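Local structure of exopolygalacturonase (Yersinia enterocolitica, 2UVE) at residues 66-71 with 79-84; 127-132 with 143-148. The protein probably hydrolyses polygalacturonan, the backbone of pectin, from the chain end, as an exo-acting enzyme of glycoside hydrolase family 28. All coordinates share one frame; numbering follows the deposited sequence.

In the fold
Both contacts lie in one antiparallel four-stranded sheet of the fibronectin type III domain. Contact 1 joins strand 66-73 to the edge strand 76-80 and the helix after it. Contact 2 joins strand 125-134 to the opposite edge strand, 146-149. The inner strands are neighbours: Gln70 N lies 2.8 Å from Lys131 O. Each contact is partly buried, enclosing Tyr69, Ile71, Ala81 and polar Asp68 in contact 1, and Phe128, Val130 and polar Ser143 in contact 2. Contact 1 adds a carboxylate that grips a helix start and a nickel ion bound by Asp83. Contact 2 uses a serine hydroxyl where strand pairing gives out; Pro145 and Thr147 are exposed, unlike any touching residue of contact 1.

Contact 1 (66-71 with 79-84); sequences IVDYQI and GKASDN. With NI (nickel (II) ion), chain E.
Asp68 grips the start of helix 81-88 through Ser82. Asp68 OD1 accepts from the backbone N of Ser82 at 3.0 Å, nearly straight at 175°, on the syn lone pair. Asp68 OD2 accepts from Ser82 OG in a very short bond of 2.5 Å. The Ser82 hydroxyl sits between its own backbone N and carbonyl carbon (chi1 62°), which brings it to OD2 while the backbone N meets OD1. OD1 has a second donor, Tyr69 N, which arrives on the anti side and out of the carboxylate plane. The two bonds to OD1 hold the carboxylate in its rotation; the OD2 contact is too short to judge. The aliphatic chain of Lys80 runs past Asp68 OD2, with Lys80 CE at 3.4 Å. Its NZ stays beyond salt-bridge distance, though its positive charge may favour the ionised form of Asp68.

Ala81 N binds Tyr69 O at 2.8 Å, and Ile71 N binds Gly79 O at 2.9 Å. The return bond from Gly79 N to Ile71 O is weak. Gln70 and Lys80 form a non-hydrogen-bonded pair, their side chains side by side. Ala81 CB packs on Tyr69 CB at 4.0 Å and near Ile71 CD1.

Asp83 OD1 binds a nickel ion at 2.0 Å. Strands 66-73 and 76-80 form a beta hairpin at the edge of the fibronectin type III sheet, and the helix follows from the N-cap Lys80. Val67 and Asp68 form a classic beta bulge opposite Gln133 of strand 125-134. Tyr69, Ile71 and Ala81 reach Trp57 of strand 53-58, and Phe115 of strand 114-117 also touches Ile71.

Contact 2 (127-132 with 143-148); sequences QFTVKA and SKPITA
An antiparallel strand pairing joins Phe128 to Ile146 at an edge of the four-stranded sheet, where strand 146-149 flanks strand 125-134. Phe128 and Ile146 form a hydrogen-bonded pair. Phe128 N meets Ile146 O at 2.7 Å, and Ile146 N returns to Phe128 O at 2.9 Å. Gln127 and Thr147 form the neighbouring non-hydrogen-bonded pair.

Residues 143-145, before the strand begins at Ile146, are loop, and Ser143 carries the link there. Its OG accepts from Val130 N at 3.0 Å, while its own N donates to Val130 O at the same length. The hydroxyl reaches Val130 because it lies between the backbone N and carbonyl carbon of Ser143 (chi1 61°). That oxygen also donates to Lys144 O, which it meets from above the carbonyl plane. The serine thus both accepts and donates while replacing a backbone partner. Val130 CG1 lies against Ser143 OG at 3.4 Å.

On the inner face, CG1 of Ile146 touches CB of Phe128 at 4.0 Å. Ile146 CG1 and Ala148 CB both lie at the edge of the phenyl ring, near its plane, so neither covers a ring face. On the outer face, Thr129 CG2 rests on Pro145 CB at 3.7 Å. Ser143 O is also close to this methyl, which stands anti to the carbonyl carbon of Thr129 and is thereby turned toward the loop. The side chain of Gln127 crosses Pro145 at a slant.

Phe128 and Ile146 both reach Leu55 of strand 53-58, and Val130 reaches Trp57. Two sheets packed through such apolar inner faces are characteristic of the fibronectin type III beta sandwich.

Contact 1 (66-71 with 79-84)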
loop_
_atom_site.group_PDB
_atom_site.type_symbol
_atom_site.label_atom_id
_atom_site.label_comp_id
_atom_site.label_asym_id
_atom_site.label_seq_id
_atom_site.Cartn_x
_atom_site.Cartn_y
_atom_site.Cartn_z
ATOM N N ILE A 66 19.908 12.291 -13.418
ATOM C CA ILE A 66 19.396 13.001 -12.236
ATOM C C ILE A 66 19.826 12.249 -10.999
ATOM O O ILE A 66 19.576 11.032 -10.873
ATOM C CB ILE A 66 17.839 13.143 -12.281
ATOM C CG1 ILE A 66 17.399 13.629 -13.662
ATOM C CG2 ILE A 66 17.337 14.082 -11.175
ATOM C CD1 ILE A 66 15.952 13.392 -14.016
ATOM N N VAL A 67 20.479 12.955 -10.082
ATOM C CA VAL A 67 20.974 12.325 -8.857
ATOM C C VAL A 67 20.272 12.839 -7.615
ATOM O O VAL A 67 20.424 12.266 -6.537
ATOM C CB VAL A 67 22.529 12.442 -8.718
ATOM C CG1 VAL A 67 23.218 11.691 -9.875
ATOM C CG2 VAL A 67 23.010 13.935 -8.633
ATOM N N ASP A 68 19.495 13.915 -7.776
ATOM C CA ASP A 68 18.838 14.600 -6.656
ATOM C C ASP A 68 17.932 15.720 -7.169
ATOM O O ASP A 68 17.793 15.941 -8.389
ATOM C CB ASP A 68 19.882 15.173 -5.674
ATOM C CG ASP A 68 19.438 15.125 -4.211
ATOM O OD1 ASP A 68 18.230 15.005 -3.889
ATOM O OD2 ASP A 68 20.335 15.215 -3.349
ATOM N N TYR A 69 17.274 16.374 -6.219
ATOM C CA TYR A 69 16.391 17.482 -6.492
ATOM C C TYR A 69 16.613 18.476 -5.398
ATOM O O TYR A 69 16.747 18.089 -4.225
ATOM C CB TYR A 69 14.922 17.063 -6.452
ATOM C CG TYR A 69 14.498 16.362 -7.678
ATOM C CD1 TYR A 69 14.032 17.085 -8.799
ATOM C CD2 TYR A 69 14.588 14.967 -7.758
ATOM C CE1 TYR A 69 13.652 16.431 -9.933
ATOM C CE2 TYR A 69 14.197 14.308 -8.892
ATOM C CZ TYR A 69 13.739 15.047 -9.973
ATOM O OH TYR A 69 13.361 14.376 -11.106
ATOM N N GLN A 70 16.618 19.749 -5.773
ATOM C CA GLN A 70 16.707 20.829 -4.778
ATOM C C GLN A 70 15.443 21.622 -4.806
ATOM O O GLN A 70 14.844 21.823 -5.861
ATOM C CB GLN A 70 17.893 21.756 -5.032
ATOM C CG GLN A 70 19.251 21.058 -5.151
ATOM C CD GLN A 70 20.386 22.066 -5.468
ATOM O OE1 GLN A 70 20.170 23.292 -5.455
ATOM N NE2 GLN A 70 21.582 21.548 -5.764
ATOM N N ILE A 71 15.061 22.077 -3.627
ATOM C CA ILE A 71 13.767 22.642 -3.401
ATOM C C ILE A 71 14.038 24.054 -2.937
ATOM O O ILE A 71 14.906 24.258 -2.098
ATOM C CB ILE A 71 12.931 21.833 -2.316
ATOM C CG1 ILE A 71 12.399 20.530 -2.911
ATOM C CG2 ILE A 71 11.763 22.684 -1.777
ATOM C CD1 ILE A 71 13.409 19.403 -3.067
ATOM N N GLY A 79 16.757 23.015 0.508
ATOM C CA GLY A 79 17.677 21.905 0.613
ATOM C C GLY A 79 17.494 20.930 -0.518
ATOM O O GLY A 79 16.799 21.213 -1.487
ATOM N N LYS A 80 18.134 19.771 -0.374
ATOM C CA LYS A 80 18.004 18.665 -1.329
ATOM C C LYS A 80 17.019 17.582 -0.814
ATOM O O LYS A 80 16.936 17.336 0.374
ATOM C CB LYS A 80 19.364 18.043 -1.590
ATOM C CG LYS A 80 20.471 19.051 -1.884
ATOM C CD LYS A 80 21.568 18.392 -2.677
ATOM C CE LYS A 80 22.386 17.438 -1.845
ATOM N NZ LYS A 80 23.856 17.640 -2.151
ATOM N N ALA A 81 16.304 16.958 -1.743
ATOM C CA ALA A 81 15.384 15.834 -1.471
ATOM C C ALA A 81 16.030 14.650 -0.734
ATOM O O ALA A 81 15.487 14.193 0.296
ATOM C CB ALA A 81 14.710 15.381 -2.791
ATOM N N SER A 82 17.183 14.160 -1.222
ATOM C CA SER A 82 17.996 13.145 -0.501
ATOM C C SER A 82 18.186 13.449 1.006
ATOM O O SER A 82 17.768 12.691 1.861
ATOM C CB SER A 82 19.372 12.984 -1.153
ATOM O OG SER A 82 20.086 14.215 -1.076
ATOM N N ASP A 83 18.805 14.574 1.312
ATOM C CA ASP A 83 18.998 15.049 2.703
ATOM C C ASP A 83 17.701 15.207 3.500
ATOM O O ASP A 83 17.614 14.889 4.703
ATOM C CB ASP A 83 19.719 16.412 2.673
ATOM C CG ASP A 83 21.157 16.326 2.053
ATOM O OD1 ASP A 83 21.845 15.290 2.267
ATOM O OD2 ASP A 83 21.609 17.297 1.382
ATOM N N ASN A 84 16.692 15.772 2.845
ATOM C CA ASN A 84 15.417 15.965 3.536
ATOM C C ASN A 84 14.789 14.595 3.930
ATOM O O ASN A 84 14.354 14.447 5.039
ATOM C CB ASN A 84 14.473 16.830 2.697
ATOM C CG ASN A 84 13.147 17.079 3.376
ATOM O OD1 ASN A 84 12.194 16.304 3.167
ATOM N ND2 ASN A 84 13.066 18.156 4.208
HETATM NI NI NI E . 23.118 14.142 1.204
#

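Contact 2 (127-132 with 143-148)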
loop_
_atom_site.group_PDB
_atom_site.type_symbol
_atom_site.label_atom_id
_atom_site.label_comp_id
_atom_site.label_asym_id
_atom_site.label_seq_id
_atom_site.Cartn_x
_atom_site.Cartn_y
_atom_site.Cartn_z
ATOM N N GLN A 127 5.631 30.197 -1.532
ATOM C CA GLN A 127 5.800 29.798 -2.921
ATOM C C GLN A 127 6.943 28.769 -2.953
ATOM O O GLN A 127 7.821 28.819 -2.103
ATOM C CB GLN A 127 6.048 31.041 -3.814
ATOM C CG GLN A 127 6.198 30.773 -5.305
ATOM C CD GLN A 127 7.672 30.659 -5.764
ATOM O OE1 GLN A 127 7.971 30.826 -6.947
ATOM N NE2 GLN A 127 8.593 30.400 -4.828
ATOM N N PHE A 128 6.898 27.820 -3.893
ATOM C CA PHE A 128 7.836 26.689 -3.933
ATOM C C PHE A 128 8.127 26.345 -5.388
ATOM O O PHE A 128 7.229 26.388 -6.225
ATOM C CB PHE A 128 7.252 25.436 -3.236
ATOM C CG PHE A 128 7.077 25.577 -1.745
ATOM C CD1 PHE A 128 8.174 25.676 -0.921
ATOM C CD2 PHE A 128 5.806 25.589 -1.168
ATOM C CE1 PHE A 128 8.023 25.818 0.461
ATOM C CE2 PHE A 128 5.639 25.699 0.213
ATOM C CZ PHE A 128 6.753 25.817 1.021
ATOM N N THR A 129 9.396 26.068 -5.692
ATOM C CA THR A 129 9.766 25.456 -6.963
ATOM C C THR A 129 10.724 24.316 -6.653
ATOM O O THR A 129 11.248 24.225 -5.540
ATOM C CB THR A 129 10.452 26.444 -7.942
ATOM O OG1 THR A 129 11.598 27.024 -7.311
ATOM C CG2 THR A 129 9.468 27.526 -8.392
ATOM N N VAL A 130 10.950 23.455 -7.640
ATOM C CA VAL A 130 11.904 22.372 -7.507
ATOM C C VAL A 130 12.809 22.323 -8.744
ATOM O O VAL A 130 12.357 22.577 -9.846
ATOM C CB VAL A 130 11.163 20.991 -7.229
ATOM C CG1 VAL A 130 10.254 20.581 -8.393
ATOM C CG2 VAL A 130 12.153 19.890 -6.901
ATOM N N LYS A 131 14.095 21.988 -8.556
ATOM C CA LYS A 131 14.989 21.712 -9.707
ATOM C C LYS A 131 15.665 20.348 -9.593
ATOM O O LYS A 131 16.084 19.957 -8.491
ATOM C CB LYS A 131 16.103 22.774 -9.823
ATOM C CG LYS A 131 15.665 24.166 -10.122
ATOM C CD LYS A 131 16.876 25.045 -10.313
ATOM C CE LYS A 131 16.492 26.517 -10.558
ATOM N NZ LYS A 131 17.650 27.457 -10.358
ATOM N N ALA A 132 15.775 19.661 -10.729
ATOM C CA ALA A 132 16.612 18.481 -10.891
ATOM C C ALA A 132 18.105 18.834 -10.795
ATOM O O ALA A 132 18.596 19.807 -11.403
ATOM C CB ALA A 132 16.322 17.772 -12.214
ATOM N N SER A 143 10.843 24.199 -11.848
ATOM C CA SER A 143 9.473 23.808 -12.170
ATOM C C SER A 143 8.601 25.070 -12.125
ATOM O O SER A 143 8.971 26.050 -11.468
ATOM C CB SER A 143 8.956 22.788 -11.145
ATOM O OG SER A 143 8.956 23.365 -9.860
ATOM N N LYS A 144 7.466 25.040 -12.828
ATOM C CA LYS A 144 6.346 25.942 -12.561
ATOM C C LYS A 144 6.206 26.004 -11.039
ATOM O O LYS A 144 6.202 24.961 -10.393
ATOM C CB LYS A 144 5.067 25.374 -13.176
ATOM C CG LYS A 144 4.869 25.752 -14.629
ATOM C CD LYS A 144 4.280 24.624 -15.489
ATOM C CE LYS A 144 4.383 25.034 -16.952
ATOM N NZ LYS A 144 4.588 23.926 -17.952
ATOM N N PRO A 145 6.140 27.224 -10.454
ATOM C CA PRO A 145 5.953 27.334 -9.021
ATOM C C PRO A 145 4.583 26.877 -8.545
ATOM O O PRO A 145 3.649 26.726 -9.334
ATOM C CB PRO A 145 6.085 28.840 -8.785
ATOM C CG PRO A 145 5.636 29.455 -10.062
ATOM C CD PRO A 145 6.252 28.566 -11.078
ATOM N N ILE A 146 4.484 26.654 -7.241
ATOM C CA ILE A 146 3.219 26.494 -6.588
ATOM C C ILE A 146 3.262 27.418 -5.420
ATOM O O ILE A 146 4.344 27.717 -4.902
ATOM C CB ILE A 146 2.898 25.001 -6.124
ATOM C CG1 ILE A 146 3.809 24.521 -4.969
ATOM C CG2 ILE A 146 2.885 24.066 -7.320
ATOM C CD1 ILE A 146 3.240 23.352 -4.207
ATOM N N THR A 147 2.088 27.909 -5.049
ATOM C CA THR A 147 1.861 28.543 -3.748
ATOM C C THR A 147 1.012 27.579 -2.929
ATOM O O THR A 147 0.115 26.904 -3.466
ATOM C CB THR A 147 1.097 29.909 -3.848
ATOM O OG1 THR A 147 1.459 30.570 -5.058
ATOM C CG2 THR A 147 1.406 30.808 -2.668
ATOM N N ALA A 148 1.314 27.524 -1.639
ATOM C CA ALA A 148 0.618 26.668 -0.700
ATOM C C ALA A 148 0.572 27.363 0.651
ATOM O O ALA A 148 1.483 28.090 1.012
ATOM C CB ALA A 148 1.331 25.317 -0.579
#